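Local coordinates for protein methylmalonyl-CoA carboxyltransferase 12S subunit (Propionibacterium freudenreichii, PDB 1ON3) that transfers the carboxyl group of methylmalonyl-CoA to the biotin of the 1.3S subunit, giving propanoyl-CoA, as the hexameric core of transcarboxylase, at residues A78-D83 with G141-E146; F191-K196 with L246-L251; A321-R326 with D494-I499. One frame throughout, in Å; residues are numbered along the deposited sequence.

Interaction 1 of 3, residues A78-D83 with G141-E146; sequences AVVPAD and GARIQE. With MCA (methylmalonyl-coenzyme A), chain T.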
loop_
_atom_site.group_PDB
_atom_site.type_symbol
_atom_site.label_atom_id
_atom_site.label_comp_id
_atom_site.label_asym_id
_atom_site.label_seq_id
_atom_site.Cartn_x
_atom_site.Cartn_y
_atom_site.Cartn_z
ATOM N N ALA E 78 -48.684 -13.901 13.955
ATOM C CA ALA E 78 -48.268 -14.719 12.828
ATOM C C ALA E 78 -47.087 -15.643 13.097
ATOM O O ALA E 78 -46.123 -15.270 13.771
ATOM C CB ALA E 78 -47.969 -13.828 11.624
ATOM N N VAL E 79 -47.198 -16.863 12.579
ATOM C CA VAL E 79 -46.151 -17.880 12.679
ATOM C C VAL E 79 -45.577 -17.894 11.262
ATOM O O VAL E 79 -46.264 -18.275 10.312
ATOM C CB VAL E 79 -46.731 -19.273 13.007
ATOM C CG1 VAL E 79 -45.643 -20.330 12.877
ATOM C CG2 VAL E 79 -47.295 -19.285 14.431
ATOM N N VAL E 80 -44.326 -17.470 11.124
ATOM C CA VAL E 80 -43.682 -17.376 9.813
ATOM C C VAL E 80 -42.338 -18.099 9.842
ATOM O O VAL E 80 -41.294 -17.472 10.028
ATOM C CB VAL E 80 -43.459 -15.880 9.465
ATOM C CG1 VAL E 80 -43.117 -15.704 8.004
ATOM C CG2 VAL E 80 -44.701 -15.076 9.824
ATOM N N PRO E 81 -42.345 -19.428 9.637
ATOM C CA PRO E 81 -41.127 -20.254 9.647
ATOM C C PRO E 81 -39.936 -19.667 8.864
ATOM O O PRO E 81 -40.055 -19.382 7.670
ATOM C CB PRO E 81 -41.605 -21.577 9.050
ATOM C CG PRO E 81 -43.052 -21.646 9.488
ATOM C CD PRO E 81 -43.529 -20.228 9.260
ATOM N N ALA E 82 -38.800 -19.507 9.548
ATOM C CA ALA E 82 -37.565 -18.976 8.956
ATOM C C ALA E 82 -37.750 -17.593 8.338
ATOM O O ALA E 82 -36.868 -17.086 7.627
ATOM C CB ALA E 82 -37.042 -19.952 7.891
ATOM N N ASP E 83 -38.875 -16.974 8.677
ATOM C CA ASP E 83 -39.311 -15.689 8.132
ATOM C C ASP E 83 -39.400 -15.742 6.604
ATOM O O ASP E 83 -39.264 -14.725 5.915
ATOM C CB ASP E 83 -38.448 -14.491 8.537
ATOM C CG ASP E 83 -39.268 -13.213 8.537
ATOM O OD1 ASP E 83 -38.759 -12.099 8.298
ATOM O OD2 ASP E 83 -40.479 -13.356 8.781
ATOM N N GLY E 141 -42.847 -9.696 -3.023
ATOM C CA GLY E 141 -42.238 -8.403 -2.730
ATOM C C GLY E 141 -42.101 -8.073 -1.243
ATOM O O GLY E 141 -42.177 -8.954 -0.394
ATOM N N ALA E 142 -41.897 -6.800 -0.918
ATOM C CA ALA E 142 -41.752 -6.401 0.482
ATOM C C ALA E 142 -43.022 -6.773 1.251
ATOM O O ALA E 142 -44.130 -6.551 0.769
ATOM C CB ALA E 142 -41.494 -4.898 0.580
ATOM N N ARG E 143 -42.860 -7.357 2.436
ATOM C CA ARG E 143 -44.018 -7.757 3.238
ATOM C C ARG E 143 -44.788 -6.500 3.632
ATOM O O ARG E 143 -44.348 -5.713 4.478
ATOM C CB ARG E 143 -43.569 -8.511 4.482
ATOM C CG ARG E 143 -44.718 -9.183 5.247
ATOM C CD ARG E 143 -44.175 -10.045 6.380
ATOM N NE ARG E 143 -43.388 -11.183 5.903
ATOM C CZ ARG E 143 -42.532 -11.868 6.661
ATOM N NH1 ARG E 143 -42.340 -11.528 7.933
ATOM N NH2 ARG E 143 -41.890 -12.916 6.162
ATOM N N ILE E 144 -45.952 -6.330 3.018
ATOM C CA ILE E 144 -46.782 -5.152 3.226
ATOM C C ILE E 144 -47.207 -4.809 4.655
ATOM O O ILE E 144 -47.321 -3.624 4.995
ATOM C CB ILE E 144 -48.023 -5.222 2.302
ATOM C CG1 ILE E 144 -47.574 -5.122 0.832
ATOM C CG2 ILE E 144 -48.977 -4.103 2.620
ATOM C CD1 ILE E 144 -48.689 -5.415 -0.198
ATOM N N GLN E 145 -47.442 -5.825 5.484
ATOM C CA GLN E 145 -47.840 -5.591 6.873
ATOM C C GLN E 145 -46.723 -4.920 7.683
ATOM O O GLN E 145 -46.985 -4.311 8.725
ATOM C CB GLN E 145 -48.210 -6.907 7.575
ATOM C CG GLN E 145 -49.479 -7.607 7.077
ATOM C CD GLN E 145 -49.203 -8.670 6.020
ATOM O OE1 GLN E 145 -49.982 -9.615 5.856
ATOM N NE2 GLN E 145 -48.104 -8.518 5.294
ATOM N N GLU E 146 -45.480 -5.043 7.212
ATOM C CA GLU E 146 -44.335 -4.465 7.921
ATOM C C GLU E 146 -43.944 -3.053 7.477
ATOM O O GLU E 146 -42.926 -2.514 7.913
ATOM C CB GLU E 146 -43.127 -5.417 7.828
ATOM C CG GLU E 146 -43.385 -6.758 8.498
ATOM C CD GLU E 146 -42.184 -7.675 8.496
ATOM O OE1 GLU E 146 -41.184 -7.338 7.826
ATOM O OE2 GLU E 146 -42.246 -8.734 9.162
HETATM C C8 MCA T . -48.237 -11.809 -1.531
HETATM N N9 MCA T . -48.728 -11.995 -0.235
HETATM C C4 MCA T . -48.236 -10.913 0.478
HETATM C C5 MCA T . -47.480 -10.160 -0.452
HETATM N N7 MCA T . -47.498 -10.743 -1.706
HETATM N N3 MCA T . -48.424 -10.608 1.826
HETATM C C2 MCA T . -47.780 -9.446 2.195
HETATM N N1 MCA T . -47.021 -8.637 1.382
HETATM C C6 MCA T . -46.845 -8.966 0.040
HETATM N N6 MCA T . -46.095 -8.153 -0.711
HETATM C "C1'" MCA T . -49.506 -12.967 0.315
HETATM C "C2'" MCA T . -50.924 -12.859 -0.256
HETATM O "O2'" MCA T . -51.693 -11.936 0.463
HETATM C "C3'" MCA T . -51.379 -14.296 -0.200
HETATM O "O3'" MCA T . -51.955 -14.558 1.068
HETATM C "C4'" MCA T . -50.121 -15.148 -0.450
HETATM O "O4'" MCA T . -49.009 -14.248 -0.075
HETATM C "C5'" MCA T . -49.808 -15.593 -1.934
HETATM O "O5'" MCA T . -50.667 -15.126 -2.641
HETATM P P1 MCA T . -51.647 -15.221 -3.619
HETATM O O11 MCA T . -52.321 -14.057 -3.871
HETATM O O12 MCA T . -52.290 -16.205 -2.983
HETATM O O6 MCA T . -51.083 -15.595 -5.111
HETATM P P2 MCA T . -50.690 -15.755 -6.373
HETATM O O21 MCA T . -52.036 -15.698 -6.695
HETATM O O22 MCA T . -49.766 -16.757 -6.726
HETATM O O7 MCA T . -50.097 -14.316 -6.756
HETATM C CPB MCA T . -49.175 -13.787 -6.196
HETATM C CPA MCA T . -48.598 -12.408 -6.467
HETATM C CP7 MCA T . -49.650 -11.649 -5.628
HETATM C CP9 MCA T . -48.431 -12.100 -7.974
HETATM C CP8 MCA T . -47.189 -12.362 -5.823
HETATM O OP3 MCA T . -49.685 -11.985 -4.432
HETATM C CP6 MCA T . -49.614 -10.236 -5.496
HETATM O OP2 MCA T . -49.605 -9.536 -6.574
HETATM N NP2 MCA T . -49.549 -9.620 -4.154
HETATM C CP5 MCA T . -48.851 -8.379 -4.121
HETATM C CP4 MCA T . -47.803 -7.615 -4.725
HETATM C CP3 MCA T . -47.265 -6.356 -4.241
HETATM O OP1 MCA T . -48.330 -5.530 -4.082
HETATM N NP1 MCA T . -45.940 -5.808 -3.925
HETATM C CP2 MCA T . -46.029 -4.454 -3.453
HETATM C CP1 MCA T . -44.682 -4.077 -3.006
HETATM P P3 MCA T . -52.787 -15.727 1.877
HETATM O O31 MCA T . -53.946 -15.470 0.962
HETATM O O32 MCA T . -53.036 -15.226 3.270
HETATM O O33 MCA T . -52.342 -17.164 1.782
HETATM S S MCA T . -44.508 -2.658 -2.454
HETATM C CS1 MCA T . -42.970 -3.200 -2.329
HETATM O OS1 MCA T . -42.382 -4.287 -2.591
HETATM C CS2 MCA T . -42.113 -2.265 -2.930
HETATM C CS3 MCA T . -41.173 -1.732 -2.165
HETATM C CS4 MCA T . -41.869 -1.699 -4.361
HETATM O OS4 MCA T . -41.370 -0.587 -4.544
HETATM O OS5 MCA T . -42.216 -2.437 -5.272
HETATM O O HOH W 1 -39.904 -9.730 9.526
#
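In the coenzyme A pocket of the N-terminal carboxyltransferase domain, Arg143 reaches from the nucleotide-binding loop to Asp83. The guanidinium meets the aspartate end-on, with two nitrogens on one oxygen: Arg143 NH1 and NH2 both donate to Asp83 OD2, at 2.7 and 3.0 Å, in a salt bridge. Carboxylate and guanidinium planes stand 86° apart, with OD2 in that of the guanidinium; OD2 takes NH1 on its syn side but NH2 from above the carboxylate. A weak bond from Arg143 NH2 to Asp83 O, 3.2 Å, adds a backbone grip, and Val80 CG1 rests obliquely against NH2. The bend of the arginine chain at chi3 (-65°) turns its end toward these acceptors. Residues 141-146 connect strand 133-139 to helix 147-164 in this crotonase-like fold, and their backbone reads the adenine: Ile144 N donates to MCA N1 at 3.0 Å, nearly straight at 171°, while MCA N6 donates to Ala142 O at 2.9 Å. Ala142 N hydrogen-bonds the thioester carbonyl oxygen OS1, so one loop meets both the adenine and the thioester. Glu146 OE2 takes a weak bond from Arg143 NH1 as part of a salt bridge, and a water donates to both Asp83 OD1 and Glu146 OE2, linking the two carboxylates. Ser110 OG holds Arg143 NE, and Met439 of the second subunit packs on Ile144.

Interaction 2 of 3, residues F191-K196 with L246-L251; sequences FIIMTK and LIAKKL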
loop_
_atom_site.group_PDB
_atom_site.type_symbol
_atom_site.label_atom_id
_atom_site.label_comp_id
_atom_site.label_asym_id
_atom_site.label_seq_id
_atom_site.Cartn_x
_atom_site.Cartn_y
_atom_site.Cartn_z
ATOM N N PHE E 191 -25.853 -12.521 -12.850
ATOM C CA PHE E 191 -26.647 -13.270 -13.810
ATOM C C PHE E 191 -28.015 -13.632 -13.289
ATOM O O PHE E 191 -28.147 -14.076 -12.150
ATOM C CB PHE E 191 -25.952 -14.572 -14.203
ATOM C CG PHE E 191 -24.622 -14.366 -14.851
ATOM C CD1 PHE E 191 -23.455 -14.380 -14.096
ATOM C CD2 PHE E 191 -24.544 -14.100 -16.204
ATOM C CE1 PHE E 191 -22.211 -14.126 -14.695
ATOM C CE2 PHE E 191 -23.317 -13.844 -16.808
ATOM C CZ PHE E 191 -22.150 -13.858 -16.049
ATOM N N ILE E 192 -29.030 -13.442 -14.128
ATOM C CA ILE E 192 -30.387 -13.821 -13.751
ATOM C C ILE E 192 -30.854 -15.010 -14.587
ATOM O O ILE E 192 -30.850 -14.933 -15.818
ATOM C CB ILE E 192 -31.408 -12.686 -13.979
ATOM C CG1 ILE E 192 -31.071 -11.484 -13.093
ATOM C CG2 ILE E 192 -32.820 -13.206 -13.663
ATOM C CD1 ILE E 192 -31.956 -10.257 -13.378
ATOM N N ILE E 193 -31.226 -16.106 -13.915
ATOM C CA ILE E 193 -31.760 -17.301 -14.569
ATOM C C ILE E 193 -33.226 -17.261 -14.177
ATOM O O ILE E 193 -33.539 -17.219 -12.993
ATOM C CB ILE E 193 -31.167 -18.611 -14.008
ATOM C CG1 ILE E 193 -29.665 -18.668 -14.288
ATOM C CG2 ILE E 193 -31.837 -19.810 -14.665
ATOM C CD1 ILE E 193 -28.943 -19.668 -13.391
ATOM N N MET E 194 -34.112 -17.270 -15.166
ATOM C CA MET E 194 -35.545 -17.182 -14.921
ATOM C C MET E 194 -36.283 -18.384 -15.507
ATOM O O MET E 194 -36.104 -18.700 -16.682
ATOM C CB MET E 194 -36.049 -15.888 -15.561
ATOM C CG MET E 194 -37.315 -15.342 -15.008
ATOM S SD MET E 194 -37.644 -13.672 -15.620
ATOM C CE MET E 194 -39.414 -13.650 -15.268
ATOM N N THR E 195 -37.118 -19.052 -14.704
ATOM C CA THR E 195 -37.863 -20.207 -15.209
ATOM C C THR E 195 -39.130 -19.739 -15.918
ATOM O O THR E 195 -39.535 -18.578 -15.782
ATOM C CB THR E 195 -38.301 -21.157 -14.087
ATOM O OG1 THR E 195 -39.358 -20.540 -13.341
ATOM C CG2 THR E 195 -37.132 -21.481 -13.166
ATOM N N LYS E 196 -39.764 -20.642 -16.665
ATOM C CA LYS E 196 -40.982 -20.275 -17.384
ATOM C C LYS E 196 -42.206 -20.174 -16.470
ATOM O O LYS E 196 -43.299 -19.822 -16.911
ATOM C CB LYS E 196 -41.223 -21.246 -18.550
ATOM C CG LYS E 196 -40.244 -20.978 -19.681
ATOM C CD LYS E 196 -40.496 -21.803 -20.923
ATOM C CE LYS E 196 -39.573 -21.318 -22.047
ATOM N NZ LYS E 196 -39.753 -22.069 -23.316
ATOM N N LEU E 246 -29.540 -26.872 -13.227
ATOM C CA LEU E 246 -28.468 -27.351 -14.103
ATOM C C LEU E 246 -27.748 -26.152 -14.711
ATOM O O LEU E 246 -26.524 -26.140 -14.817
ATOM C CB LEU E 246 -29.022 -28.244 -15.224
ATOM C CG LEU E 246 -29.438 -29.674 -14.836
ATOM C CD1 LEU E 246 -30.030 -30.411 -16.045
ATOM C CD2 LEU E 246 -28.203 -30.427 -14.319
ATOM N N ILE E 247 -28.503 -25.135 -15.117
ATOM C CA ILE E 247 -27.872 -23.951 -15.704
ATOM C C ILE E 247 -26.997 -23.250 -14.664
ATOM O O ILE E 247 -25.871 -22.841 -14.959
ATOM C CB ILE E 247 -28.934 -22.954 -16.259
ATOM C CG1 ILE E 247 -29.628 -23.567 -17.487
ATOM C CG2 ILE E 247 -28.267 -21.634 -16.638
ATOM C CD1 ILE E 247 -30.891 -22.816 -17.923
ATOM N N ALA E 248 -27.507 -23.121 -13.443
ATOM C CA ALA E 248 -26.736 -22.469 -12.383
ATOM C C ALA E 248 -25.392 -23.157 -12.153
ATOM O O ALA E 248 -24.385 -22.493 -11.946
ATOM C CB ALA E 248 -27.535 -22.447 -11.065
ATOM N N LYS E 249 -25.387 -24.487 -12.165
ATOM C CA LYS E 249 -24.153 -25.252 -11.952
ATOM C C LYS E 249 -23.206 -25.089 -13.135
ATOM O O LYS E 249 -22.005 -24.913 -12.946
ATOM C CB LYS E 249 -24.460 -26.746 -11.748
ATOM C CG LYS E 249 -25.314 -27.047 -10.524
ATOM C CD LYS E 249 -25.537 -28.556 -10.355
ATOM C CE LYS E 249 -26.461 -28.840 -9.184
ATOM N NZ LYS E 249 -26.752 -30.297 -8.991
ATOM N N LYS E 250 -23.745 -25.153 -14.347
ATOM C CA LYS E 250 -22.929 -24.993 -15.557
ATOM C C LYS E 250 -22.283 -23.597 -15.550
ATOM O O LYS E 250 -21.078 -23.445 -15.768
ATOM C CB LYS E 250 -23.806 -25.162 -16.805
ATOM C CG LYS E 250 -23.060 -24.982 -18.133
ATOM C CD LYS E 250 -22.121 -26.133 -18.392
ATOM C CE LYS E 250 -21.444 -25.998 -19.733
ATOM N NZ LYS E 250 -20.499 -27.108 -19.941
ATOM N N LEU E 251 -23.092 -22.575 -15.288
ATOM C CA LEU E 251 -22.592 -21.203 -15.231
ATOM C C LEU E 251 -21.518 -21.066 -14.151
ATOM O O LEU E 251 -20.442 -20.506 -14.383
ATOM C CB LEU E 251 -23.754 -20.236 -14.937
ATOM C CG LEU E 251 -23.394 -18.796 -14.547
ATOM C CD1 LEU E 251 -22.707 -18.088 -15.735
ATOM C CD2 LEU E 251 -24.674 -18.042 -14.144
#
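Leu251 sets its CD1 methyl over the middle of the Phe191 ring, 4.0 Å from the centroid and 7° off the ring normal, a CH-pi contact on one face. Its other methyl, CD2, lies at the root of the ring, 3.7 Å from Phe191 CB, so the leucine fork spans the side chain from CB to ring centre. With CG anti to the backbone N (chi1 167°), Leu251 swings CG, and with it both methyls, toward the phenylalanine. Replacing Phe191 by an alanine would probably leave Leu251 CD1 without the face it packs on and open a gap beside the helix. Two residues further along the strand, Ile193 slides past Ile247 of the helix in the opposite direction; Ile193 CD1 lies 3.9 Å from Ile247 CG2 and 3.7 Å from Ala248 CA in the helix backbone. The small Ala248 probably allows this approach, its CA being 7.5 Å from Ile193 CA, the closest such pair. Phe236 packs on both isoleucines, and the Phe356 ring meets that of Phe191 edge-to-face. The axes of the short segments 191-195 and 246-251 approach to 9.8 Å and run nearly antiparallel, at 160°, the helix-on-sheet layering of the crotonase-like alpha/beta core.

Interaction 3 of 3, residues A321-R326 with D494-I499; sequences ARVNGR and DTRRKI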
loop_
_atom_site.group_PDB
_atom_site.type_symbol
_atom_site.label_atom_id
_atom_site.label_comp_id
_atom_site.label_asym_id
_atom_site.label_seq_id
_atom_site.Cartn_x
_atom_site.Cartn_y
_atom_site.Cartn_z
ATOM N N ALA E 321 -16.817 -20.261 -22.550
ATOM C CA ALA E 321 -16.289 -21.485 -23.120
ATOM C C ALA E 321 -14.940 -21.721 -22.497
ATOM O O ALA E 321 -14.536 -21.011 -21.572
ATOM C CB ALA E 321 -16.146 -21.349 -24.621
ATOM N N ARG E 322 -14.229 -22.714 -23.011
ATOM C CA ARG E 322 -12.911 -22.999 -22.494
ATOM C C ARG E 322 -11.923 -23.307 -23.603
ATOM O O ARG E 322 -12.284 -23.861 -24.651
ATOM C CB ARG E 322 -12.964 -24.174 -21.517
ATOM C CG ARG E 322 -13.574 -23.824 -20.157
ATOM C CD ARG E 322 -13.610 -25.033 -19.249
ATOM N NE ARG E 322 -14.354 -24.757 -18.024
ATOM C CZ ARG E 322 -15.620 -25.095 -17.813
ATOM N NH1 ARG E 322 -16.315 -25.734 -18.745
ATOM N NH2 ARG E 322 -16.193 -24.787 -16.656
ATOM N N VAL E 323 -10.681 -22.901 -23.382
ATOM C CA VAL E 323 -9.618 -23.202 -24.325
ATOM C C VAL E 323 -8.537 -23.831 -23.462
ATOM O O VAL E 323 -8.025 -23.200 -22.542
ATOM C CB VAL E 323 -9.079 -21.939 -25.034
ATOM C CG1 VAL E 323 -7.924 -22.334 -25.965
ATOM C CG2 VAL E 323 -10.202 -21.286 -25.861
ATOM N N ASN E 324 -8.210 -25.087 -23.748
ATOM C CA ASN E 324 -7.211 -25.812 -22.964
ATOM C C ASN E 324 -7.627 -25.817 -21.490
ATOM O O ASN E 324 -6.792 -25.687 -20.592
ATOM C CB ASN E 324 -5.835 -25.168 -23.117
ATOM C CG ASN E 324 -5.307 -25.226 -24.556
ATOM O OD1 ASN E 324 -4.498 -24.392 -24.950
ATOM N ND2 ASN E 324 -5.752 -26.214 -25.327
ATOM N N GLY E 325 -8.930 -25.959 -21.254
ATOM C CA GLY E 325 -9.457 -25.999 -19.895
ATOM C C GLY E 325 -9.663 -24.675 -19.186
ATOM O O GLY E 325 -10.267 -24.636 -18.112
ATOM N N ARG E 326 -9.181 -23.585 -19.777
ATOM C CA ARG E 326 -9.299 -22.261 -19.164
ATOM C C ARG E 326 -10.595 -21.555 -19.564
ATOM O O ARG E 326 -10.931 -21.496 -20.756
ATOM C CB ARG E 326 -8.097 -21.392 -19.590
ATOM C CG ARG E 326 -8.035 -19.987 -19.027
ATOM C CD ARG E 326 -7.106 -19.119 -19.884
ATOM N NE ARG E 326 -5.762 -19.699 -20.027
ATOM C CZ ARG E 326 -4.856 -19.710 -19.050
ATOM N NH1 ARG E 326 -5.147 -19.165 -17.879
ATOM N NH2 ARG E 326 -3.680 -20.296 -19.228
ATOM N N ASP E 494 -5.804 -22.586 -38.413
ATOM C CA ASP E 494 -4.969 -22.514 -37.210
ATOM C C ASP E 494 -5.540 -21.618 -36.101
ATOM O O ASP E 494 -4.865 -21.367 -35.109
ATOM C CB ASP E 494 -3.564 -21.989 -37.549
ATOM C CG ASP E 494 -2.852 -22.819 -38.623
ATOM O OD1 ASP E 494 -2.974 -24.056 -38.609
ATOM O OD2 ASP E 494 -2.149 -22.226 -39.465
ATOM N N THR E 495 -6.766 -21.133 -36.276
ATOM C CA THR E 495 -7.369 -20.239 -35.286
ATOM C C THR E 495 -7.279 -20.721 -33.834
ATOM O O THR E 495 -6.804 -19.986 -32.961
ATOM C CB THR E 495 -8.830 -19.952 -35.649
ATOM O OG1 THR E 495 -8.876 -19.386 -36.965
ATOM C CG2 THR E 495 -9.452 -18.942 -34.660
ATOM N N ARG E 496 -7.720 -21.944 -33.565
ATOM C CA ARG E 496 -7.661 -22.457 -32.196
ATOM C C ARG E 496 -6.240 -22.389 -31.646
ATOM O O ARG E 496 -6.020 -21.914 -30.530
ATOM C CB ARG E 496 -8.184 -23.889 -32.133
ATOM C CG ARG E 496 -8.248 -24.476 -30.715
ATOM C CD ARG E 496 -8.904 -25.842 -30.736
ATOM N NE ARG E 496 -8.498 -26.699 -29.622
ATOM C CZ ARG E 496 -8.941 -26.594 -28.374
ATOM N NH1 ARG E 496 -9.830 -25.655 -28.043
ATOM N NH2 ARG E 496 -8.494 -27.443 -27.452
ATOM N N ARG E 497 -5.262 -22.854 -32.421
ATOM C CA ARG E 497 -3.877 -22.798 -31.954
ATOM C C ARG E 497 -3.420 -21.369 -31.661
ATOM O O ARG E 497 -2.811 -21.117 -30.628
ATOM C CB ARG E 497 -2.924 -23.423 -32.981
ATOM C CG ARG E 497 -1.466 -23.378 -32.583
ATOM C CD ARG E 497 -0.640 -24.318 -33.455
ATOM N NE ARG E 497 -0.602 -23.904 -34.853
ATOM C CZ ARG E 497 0.189 -22.946 -35.328
ATOM N NH1 ARG E 497 1.009 -22.302 -34.518
ATOM N NH2 ARG E 497 0.162 -22.634 -36.621
ATOM N N LYS E 498 -3.684 -20.431 -32.567
ATOM C CA LYS E 498 -3.250 -19.058 -32.313
ATOM C C LYS E 498 -3.888 -18.486 -31.029
ATOM O O LYS E 498 -3.212 -17.837 -30.232
ATOM C CB LYS E 498 -3.552 -18.159 -33.518
ATOM C CG LYS E 498 -2.370 -18.006 -34.503
ATOM C CD LYS E 498 -1.872 -19.358 -34.991
ATOM C CE LYS E 498 -0.745 -19.228 -36.022
ATOM N NZ LYS E 498 0.473 -18.513 -35.506
ATOM N N ILE E 499 -5.176 -18.741 -30.824
ATOM C CA ILE E 499 -5.866 -18.259 -29.623
ATOM C C ILE E 499 -5.292 -18.939 -28.374
ATOM O O ILE E 499 -5.051 -18.297 -27.347
ATOM C CB ILE E 499 -7.389 -18.563 -29.707
ATOM C CG1 ILE E 499 -8.025 -17.733 -30.825
ATOM C CG2 ILE E 499 -8.064 -18.276 -28.365
ATOM C CD1 ILE E 499 -9.477 -18.119 -31.114
#
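Strand 316-323 ends in a type I' beta turn from Val323 to Arg326, closed by backbone bonds in both directions, Val323 N to Arg326 O and Arg326 N to Val323 O, each 3.0 Å. This two-residue beta-hairpin loop leads into strand 326-333 and packs beside the first turn of helix 495-505 in the C-terminal carboxyltransferase domain. Asn324 and Gly325 fill the corners, both at positive phi. Val323 points its side chain at the helix, and its CG2 comes within 4.5 Å of Ile499 CG2, a loose apolar contact; its CG1 is 4.4 Å from Arg496 NH1. Ala500 and Leu503 also pack on this valine. Arg496 leaves the helix with CG anti to the backbone N (chi1 -176°) and stays extended as far as NE, which carries its guanidinium across to the turn. There outside residues hold the polar ends: Asp301 OD2 forms a salt bridge with Arg496 NH2 and accepts from Asn324 N, while Ile299 O accepts from Arg496 NH1 and Asn269 O from Asn324 ND2. Amide and guanidinium planes stand 75° apart; the donors Asn324 ND2 and Arg496 NH2 lie obliquely 3.7 Å apart without bonding, each paired with its outside acceptor.

Overall arrangement
The three contacts follow in series along the chain. Interactions 1 and 2 belong to the N-terminal carboxyltransferase domain and interaction 3 to the C-terminal one; each has a seven-strand mixed sheet with the same strand order, in keeping with domain duplication. Interaction 1, centre to centre about 27 Å from interaction 2 and about 50 Å from interaction 3, lies in a coenzyme A pocket completed by Val438 and Met439 of the second subunit, hence at a subunit interface. No other chain touches interaction 2. Its nearest atoms are about 5 Å from interaction 3; Ser253 of helix 241-253 bonds Arg322, and Leu251 packs on Leu306, consistent with a place near the domain junction.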